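Local coordinates for odorant-binding protein 2a (Homo sapiens, PDB 4RUN) that binds and carries small hydrophobic volatile molecules, favouring aldehydes and large fatty acids, as a secreted monomeric lipocalin, at residues A[8-20]-A[34-47]. The protein carries 2 engineered substitutions. Numbering follows the deposited sequence.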
ATOM      1  N   GLU A   8      17.226  -3.605  -0.839  1.00139.32           N
ATOM      2  CA  GLU A   8      15.988  -3.161  -1.547  1.00134.53           C
ATOM      3  C   GLU A   8      16.267  -2.022  -2.528  1.00133.93           C
ATOM      4  O   GLU A   8      17.348  -1.427  -2.530  1.00136.24           O
ATOM      5  CB  GLU A   8      14.915  -2.696  -0.543  1.00131.63           C
ATOM      6  CG  GLU A   8      14.484  -3.721   0.507  1.00131.58           C
ATOM      7  CD  GLU A   8      13.551  -4.806  -0.017  1.00129.94           C
ATOM      8  OE1 GLU A   8      13.776  -5.303  -1.141  1.00131.09           O
ATOM      9  OE2 GLU A   8      12.600  -5.186   0.707  1.00125.59           O
ATOM     10  N   ASP A   9      15.276  -1.753  -3.374  1.00130.41           N
ATOM     11  CA  ASP A   9      15.215  -0.510  -4.146  1.00127.66           C
ATOM     12  C   ASP A   9      13.744  -0.112  -4.304  1.00121.04           C
ATOM     13  O   ASP A   9      12.880  -0.934  -4.630  1.00118.28           O
ATOM     14  CB  ASP A   9      15.910  -0.636  -5.510  1.00127.98           C
ATOM     15  CG  ASP A   9      16.514   0.678  -5.984  1.00128.00           C
ATOM     16  OD1 ASP A   9      15.980   1.752  -5.634  1.00120.99           O
ATOM     17  OD2 ASP A   9      17.526   0.627  -6.721  1.00133.46           O
ATOM     18  N   ILE A  10      13.486   1.163  -4.048  1.00117.97           N
ATOM     19  CA  ILE A  10      12.182   1.622  -3.590  1.00109.98           C
ATOM     20  C   ILE A  10      11.627   2.888  -4.278  1.00103.07           C
ATOM     21  O   ILE A  10      10.411   3.068  -4.346  1.00 97.54           O
ATOM     22  CB  ILE A  10      12.327   1.883  -2.076  1.00113.22           C
ATOM     23  CG1 ILE A  10      12.984   0.665  -1.392  1.00116.75           C
ATOM     24  CG2 ILE A  10      10.997   2.244  -1.442  1.00108.46           C
ATOM     25  CD1 ILE A  10      13.265   0.837   0.083  1.00119.08           C
ATOM     26  N   THR A  11      12.500   3.769  -4.763  1.00103.21           N
ATOM     27  CA  THR A  11      12.074   5.037  -5.375  1.00100.94           C
ATOM     28  C   THR A  11      11.552   4.842  -6.795  1.00 96.96           C
ATOM     29  O   THR A  11      11.806   3.823  -7.408  1.00 99.59           O
ATOM     30  CB  THR A  11      13.227   6.064  -5.411  1.00107.40           C
ATOM     31  OG1 THR A  11      14.286   5.574  -6.238  1.00112.04           O
ATOM     32  CG2 THR A  11      13.768   6.334  -4.010  1.00109.36           C
ATOM     33  N   GLY A  12      10.835   5.835  -7.316  1.00 93.86           N
ATOM     34  CA  GLY A  12      10.226   5.764  -8.649  1.00 90.26           C
ATOM     35  C   GLY A  12       8.729   5.478  -8.595  1.00 83.07           C
ATOM     36  O   GLY A  12       8.074   5.706  -7.577  1.00 78.59           O
ATOM     37  N   THR A  13       8.188   4.980  -9.701  1.00 80.92           N
ATOM     38  CA  THR A  13       6.758   4.705  -9.805  1.00 77.19           C
ATOM     39  C   THR A  13       6.439   3.267  -9.367  1.00 74.77           C
ATOM     40  O   THR A  13       7.161   2.334  -9.711  1.00 76.17           O
ATOM     41  CB  THR A  13       6.244   4.952 -11.241  1.00 76.90           C
ATOM     42  OG1 THR A  13       6.392   6.333 -11.566  1.00 78.73           O
ATOM     43  CG2 THR A  13       4.768   4.570 -11.384  1.00 73.66           C
ATOM     44  N   TRP A  14       5.374   3.124  -8.574  1.00 71.06           N
ATOM     45  CA  TRP A  14       4.804   1.830  -8.216  1.00 67.77           C
ATOM     46  C   TRP A  14       3.313   1.832  -8.504  1.00 62.65           C
ATOM     47  O   TRP A  14       2.666   2.869  -8.510  1.00 62.63           O
ATOM     48  CB  TRP A  14       4.981   1.531  -6.739  1.00 67.13           C
ATOM     49  CG  TRP A  14       6.364   1.312  -6.293  1.00 71.42           C
ATOM     50  CD1 TRP A  14       7.254   2.259  -5.904  1.00 75.04           C
ATOM     51  CD2 TRP A  14       7.013   0.058  -6.125  1.00 74.07           C
ATOM     52  NE1 TRP A  14       8.426   1.677  -5.511  1.00 77.47           N
ATOM     53  CE2 TRP A  14       8.308   0.322  -5.639  1.00 78.37           C
ATOM     54  CE3 TRP A  14       6.634  -1.266  -6.346  1.00 74.11           C
ATOM     55  CZ2 TRP A  14       9.230  -0.688  -5.369  1.00 81.65           C
ATOM     56  CZ3 TRP A  14       7.552  -2.269  -6.079  1.00 75.51           C
ATOM     57  CH2 TRP A  14       8.833  -1.972  -5.594  1.00 79.42           C
ATOM     58  N   TYR A  15       2.780   0.647  -8.730  1.00 60.51           N
ATOM     59  CA  TYR A  15       1.388   0.481  -9.038  1.00 59.48           C
ATOM     60  C   TYR A  15       0.773  -0.422  -7.984  1.00 57.56           C
ATOM     61  O   TYR A  15       1.318  -1.491  -7.685  1.00 58.09           O
ATOM     62  CB  TYR A  15       1.225  -0.145 -10.419  1.00 61.21           C
ATOM     63  CG  TYR A  15       1.676   0.747 -11.542  1.00 67.23           C
ATOM     64  CD1 TYR A  15       0.798   1.668 -12.109  1.00 69.50           C
ATOM     65  CD2 TYR A  15       2.982   0.688 -12.034  1.00 70.93           C
ATOM     66  CE1 TYR A  15       1.205   2.506 -13.131  1.00 73.17           C
ATOM     67  CE2 TYR A  15       3.400   1.518 -13.064  1.00 74.27           C
ATOM     68  CZ  TYR A  15       2.506   2.427 -13.608  1.00 75.86           C
ATOM     69  OH  TYR A  15       2.895   3.274 -14.625  1.00 78.54           O
ATOM     70  N   VAL A  16      -0.359   0.015  -7.432  1.00 53.92           N
ATOM     71  CA  VAL A  16      -1.111  -0.746  -6.439  1.00 49.83           C
ATOM     72  C   VAL A  16      -2.119  -1.634  -7.154  1.00 48.25           C
ATOM     73  O   VAL A  16      -3.063  -1.142  -7.764  1.00 50.76           O
ATOM     74  CB  VAL A  16      -1.871   0.189  -5.495  1.00 49.09           C
ATOM     75  CG1 VAL A  16      -2.640  -0.627  -4.477  1.00 48.14           C
ATOM     76  CG2 VAL A  16      -0.925   1.191  -4.823  1.00 49.85           C
ATOM     77  N   LYS A  17      -1.925  -2.943  -7.067  1.00 46.10           N
ATOM     78  CA  LYS A  17      -2.685  -3.899  -7.876  1.00 44.12           C
ATOM     79  C   LYS A  17      -3.779  -4.592  -7.087  1.00 41.62           C
ATOM     80  O   LYS A  17      -4.784  -5.016  -7.637  1.00 44.92           O
ATOM     81  CB  LYS A  17      -1.728  -4.941  -8.437  1.00 45.93           C
ATOM     82  CG  LYS A  17      -0.558  -4.340  -9.199  1.00 48.36           C
ATOM     83  CD  LYS A  17       0.434  -5.402  -9.604  1.00 50.67           C
ATOM     84  CE  LYS A  17       1.377  -4.853 -10.648  1.00 53.56           C
ATOM     85  NZ  LYS A  17       2.432  -5.819 -11.049  1.00 55.83           N
ATOM     86  N   ALA A  18      -3.579  -4.720  -5.788  1.00 39.61           N
ATOM     87  CA  ALA A  18      -4.594  -5.299  -4.938  1.00 38.36           C
ATOM     88  C   ALA A  18      -4.412  -4.741  -3.566  1.00 39.02           C
ATOM     89  O   ALA A  18      -3.346  -4.221  -3.243  1.00 40.62           O
ATOM     90  CB  ALA A  18      -4.475  -6.807  -4.908  1.00 38.72           C
ATOM     91  N   MET A  19      -5.458  -4.860  -2.762  1.00 39.79           N
ATOM     92  CA  MET A  19      -5.516  -4.239  -1.458  1.00 40.69           C
ATOM     93  C   MET A  19      -6.288  -5.155  -0.496  1.00 40.38           C
ATOM     94  O   MET A  19      -7.199  -5.862  -0.922  1.00 39.97           O
ATOM     95  CB  MET A  19      -6.172  -2.894  -1.653  1.00 44.63           C
ATOM     96  CG  MET A  19      -6.187  -1.987  -0.453  1.00 48.79           C
ATOM     97  SD  MET A  19      -6.251  -0.251  -0.978  1.00 50.15           S
ATOM     98  CE  MET A  19      -6.199   0.456   0.679  1.00 48.45           C
ATOM     99  N   VAL A  20      -5.908  -5.164   0.782  1.00 39.81           N
ATOM    100  CA  VAL A  20      -6.579  -5.968   1.829  1.00 39.83           C
ATOM    101  C   VAL A  20      -6.513  -5.167   3.099  1.00 41.53           C
ATOM    102  O   VAL A  20      -5.543  -4.433   3.340  1.00 41.16           O
ATOM    103  CB  VAL A  20      -5.962  -7.382   2.043  1.00 41.29           C
ATOM    104  CG1 VAL A  20      -4.660  -7.335   2.825  1.00 43.44           C
ATOM    105  CG2 VAL A  20      -6.933  -8.324   2.741  1.00 41.05           C
ATOM    106  N   VAL A  34      -7.264   4.380  -7.792  1.00 55.31           N
ATOM    107  CA  VAL A  34      -5.967   4.718  -7.224  1.00 54.83           C
ATOM    108  C   VAL A  34      -4.974   5.065  -8.333  1.00 55.14           C
ATOM    109  O   VAL A  34      -4.959   4.426  -9.379  1.00 59.08           O
ATOM    110  CB  VAL A  34      -5.427   3.554  -6.362  1.00 54.73           C
ATOM    111  CG1 VAL A  34      -5.069   2.360  -7.237  1.00 57.14           C
ATOM    112  CG2 VAL A  34      -4.225   4.007  -5.543  1.00 54.43           C
ATOM    113  N   SER A  35      -4.161   6.090  -8.103  1.00 54.76           N
ATOM    114  CA  SER A  35      -3.151   6.518  -9.063  1.00 56.06           C
ATOM    115  C   SER A  35      -1.879   5.708  -8.874  1.00 56.38           C
ATOM    116  O   SER A  35      -1.792   4.915  -7.942  1.00 55.38           O
ATOM    117  CB  SER A  35      -2.858   8.001  -8.855  1.00 58.77           C
ATOM    118  OG  SER A  35      -2.187   8.226  -7.622  1.00 57.56           O
ATOM    119  N   PRO A  36      -0.877   5.903  -9.757  1.00 61.78           N
ATOM    120  CA  PRO A  36       0.459   5.386  -9.458  1.00 63.34           C
ATOM    121  C   PRO A  36       1.051   6.071  -8.237  1.00 64.69           C
ATOM    122  O   PRO A  36       0.706   7.214  -7.948  1.00 66.53           O
ATOM    123  CB  PRO A  36       1.280   5.746 -10.705  1.00 66.40           C
ATOM    124  CG  PRO A  36       0.276   5.931 -11.787  1.00 66.69           C
ATOM    125  CD  PRO A  36      -0.938   6.487 -11.109  1.00 65.80           C
ATOM    126  N   VAL A  37       1.930   5.367  -7.538  1.00 65.01           N
ATOM    127  CA  VAL A  37       2.599   5.907  -6.378  1.00 67.34           C
ATOM    128  C   VAL A  37       4.004   6.344  -6.767  1.00 72.90           C
ATOM    129  O   VAL A  37       4.801   5.537  -7.240  1.00 73.51           O
ATOM    130  CB  VAL A  37       2.692   4.849  -5.267  1.00 67.82           C
ATOM    131  CG1 VAL A  37       3.295   5.456  -4.004  1.00 70.16           C
ATOM    132  CG2 VAL A  37       1.317   4.245  -4.984  1.00 64.22           C
ATOM    133  N   LYS A  38       4.303   7.626  -6.583  1.00 79.61           N
ATOM    134  CA  LYS A  38       5.640   8.141  -6.855  1.00 87.62           C
ATOM    135  C   LYS A  38       6.403   8.262  -5.557  1.00 88.31           C
ATOM    136  O   LYS A  38       6.009   9.012  -4.670  1.00 89.74           O
ATOM    137  CB  LYS A  38       5.576   9.479  -7.596  1.00 94.78           C
ATOM    138  CG  LYS A  38       4.932   9.332  -8.970  1.00100.50           C
ATOM    139  CD  LYS A  38       5.360  10.405  -9.962  1.00108.90           C
ATOM    140  CE  LYS A  38       4.857  10.076 -11.366  1.00109.35           C
ATOM    141  NZ  LYS A  38       5.402  11.007 -12.395  1.00113.62           N
ATOM    142  N   VAL A  39       7.480   7.488  -5.450  1.00 89.82           N
ATOM    143  CA  VAL A  39       8.327   7.460  -4.270  1.00 89.77           C
ATOM    144  C   VAL A  39       9.631   8.197  -4.579  1.00 93.86           C
ATOM    145  O   VAL A  39      10.330   7.848  -5.528  1.00 96.37           O
ATOM    146  CB  VAL A  39       8.614   6.000  -3.850  1.00 87.52           C
ATOM    147  CG1 VAL A  39       9.461   5.943  -2.586  1.00 90.16           C
ATOM    148  CG2 VAL A  39       7.306   5.251  -3.638  1.00 82.26           C
ATOM    149  N   THR A  40       9.952   9.207  -3.773  1.00 94.70           N
ATOM    150  CA  THR A  40      11.171   9.996  -3.945  1.00 99.67           C
ATOM    151  C   THR A  40      11.980   9.992  -2.652  1.00102.82           C
ATOM    152  O   THR A  40      11.405  10.028  -1.567  1.00101.28           O
ATOM    153  CB  THR A  40      10.843  11.453  -4.326  1.00101.83           C
ATOM    154  OG1 THR A  40       9.894  11.994  -3.402  1.00101.53           O
ATOM    155  CG2 THR A  40      10.256  11.523  -5.716  1.00101.17           C
ATOM    156  N   ALA A  41      13.309   9.955  -2.774  1.00108.90           N
ATOM    157  CA  ALA A  41      14.219  10.019  -1.620  1.00112.69           C
ATOM    158  C   ALA A  41      14.451  11.468  -1.200  1.00116.77           C
ATOM    159  O   ALA A  41      14.437  12.370  -2.039  1.00118.71           O
ATOM    160  CB  ALA A  41      15.547   9.351  -1.950  1.00116.50           C
ATOM    161  N   LEU A  42      14.662  11.683   0.098  1.00118.86           N
ATOM    162  CA  LEU A  42      14.854  13.027   0.649  1.00123.43           C
ATOM    163  C   LEU A  42      16.183  13.148   1.403  1.00129.17           C
ATOM    164  O   LEU A  42      16.367  14.056   2.210  1.00128.65           O
ATOM    165  CB  LEU A  42      13.692  13.372   1.586  1.00119.65           C
ATOM    166  CG  LEU A  42      12.286  13.241   0.988  1.00113.84           C
ATOM    167  CD1 LEU A  42      11.228  13.410   2.071  1.00109.77           C
ATOM    168  CD2 LEU A  42      12.086  14.241  -0.143  1.00114.99           C
ATOM    169  N   GLY A  43      17.110  12.233   1.137  1.00134.01           N
ATOM    170  CA  GLY A  43      18.368  12.195   1.865  1.00142.49           C
ATOM    171  C   GLY A  43      18.214  11.594   3.249  1.00143.50           C
ATOM    172  O   GLY A  43      17.145  11.675   3.865  1.00138.13           O
ATOM    173  N   GLY A  44      19.299  10.998   3.739  1.00150.87           N
ATOM    174  CA  GLY A  44      19.301  10.297   5.019  1.00152.14           C
ATOM    175  C   GLY A  44      18.477   9.021   5.013  1.00148.03           C
ATOM    176  O   GLY A  44      18.084   8.532   6.079  1.00147.00           O
ATOM    177  N   GLY A  45      18.202   8.487   3.821  1.00145.64           N
ATOM    178  CA  GLY A  45      17.380   7.285   3.681  1.00139.73           C
ATOM    179  C   GLY A  45      15.880   7.540   3.690  1.00135.49           C
ATOM    180  O   GLY A  45      15.109   6.677   3.272  1.00129.26           O
ATOM    181  N   ASN A  46      15.460   8.717   4.164  1.00137.39           N
ATOM    182  CA  ASN A  46      14.042   9.052   4.284  1.00131.82           C
ATOM    183  C   ASN A  46      13.393   9.196   2.927  1.00125.25           C
ATOM    184  O   ASN A  46      14.004   9.698   1.975  1.00128.29           O
ATOM    185  CB  ASN A  46      13.834  10.354   5.064  1.00135.99           C
ATOM    186  CG  ASN A  46      14.301  10.254   6.498  1.00140.94           C
ATOM    187  OD1 ASN A  46      15.230   9.512   6.804  1.00146.99           O
ATOM    188  ND2 ASN A  46      13.657  11.001   7.385  1.00140.81           N
ATOM    189  N   LEU A  47      12.135   8.777   2.859  1.00113.90           N
ATOM    190  CA  LEU A  47      11.409   8.740   1.605  1.00106.57           C
ATOM    191  C   LEU A  47      10.102   9.496   1.691  1.00 99.22           C
ATOM    192  O   LEU A  47       9.676   9.941   2.757  1.00 94.55           O
ATOM    193  CB  LEU A  47      11.128   7.295   1.210  1.00102.72           C
ATOM    194  CG  LEU A  47      12.339   6.379   1.067  1.00106.37           C
ATOM    195  CD1 LEU A  47      11.878   4.979   0.700  1.00103.44           C
ATOM    196  CD2 LEU A  47      13.326   6.923   0.038  1.00111.31           C
TER
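G12 exchanges two backbone hydrogen bonds with V39, and W14 two with V37, two antiparallel hydrogen-bonded pairs that flank the non-hydrogen-bonded pair T13–K38; the axes of strands 12-20 and 37-41 run at 145° and approach to 4.6 Å. G12 N meets V39 O in the carbonyl plane at 2.7 Å. At the backbone angles of G12 (phi 102°) a CB would collide with the carbonyl oxygen of the residue before, so this position calls for glycine.

W14, V37 and V39 share one face of the sheet. With CG anti to its carbonyl carbon (chi1 -67°), W14 sets the pyrrole side of its indole by V39: CD1 lies 3.8 Å from V39 CG2. W14 NE1 donates to I10 O over 2.7 Å, nearly in the indole plane but above the carbonyl plane of I10. The glycine-x-tryptophan sequence G12-T13-W14 opening the first barrel strand is the lipocalin signature, and R116, beyond the last barrel strand 106-115, makes the cation-pi contact with W14 that goes with it, while also bonding T11 O and T13 O. A leucine in place of W14 would probably leave I10 O without its indole donor and R116 without its aromatic partner.

Further along the same strand, V16 CG2 packs against V37 CG2. At the other end of the contact, the methyl CG2 of I10 reaches L47 CD1 at 3.6 Å, the two side chains crossing at about a right angle. On the face that bears T13 and K38, T13 CG2 sits 3.7 Å from P36 CB, while P36 CG approaches Y15 CE1 at 3.8 Å.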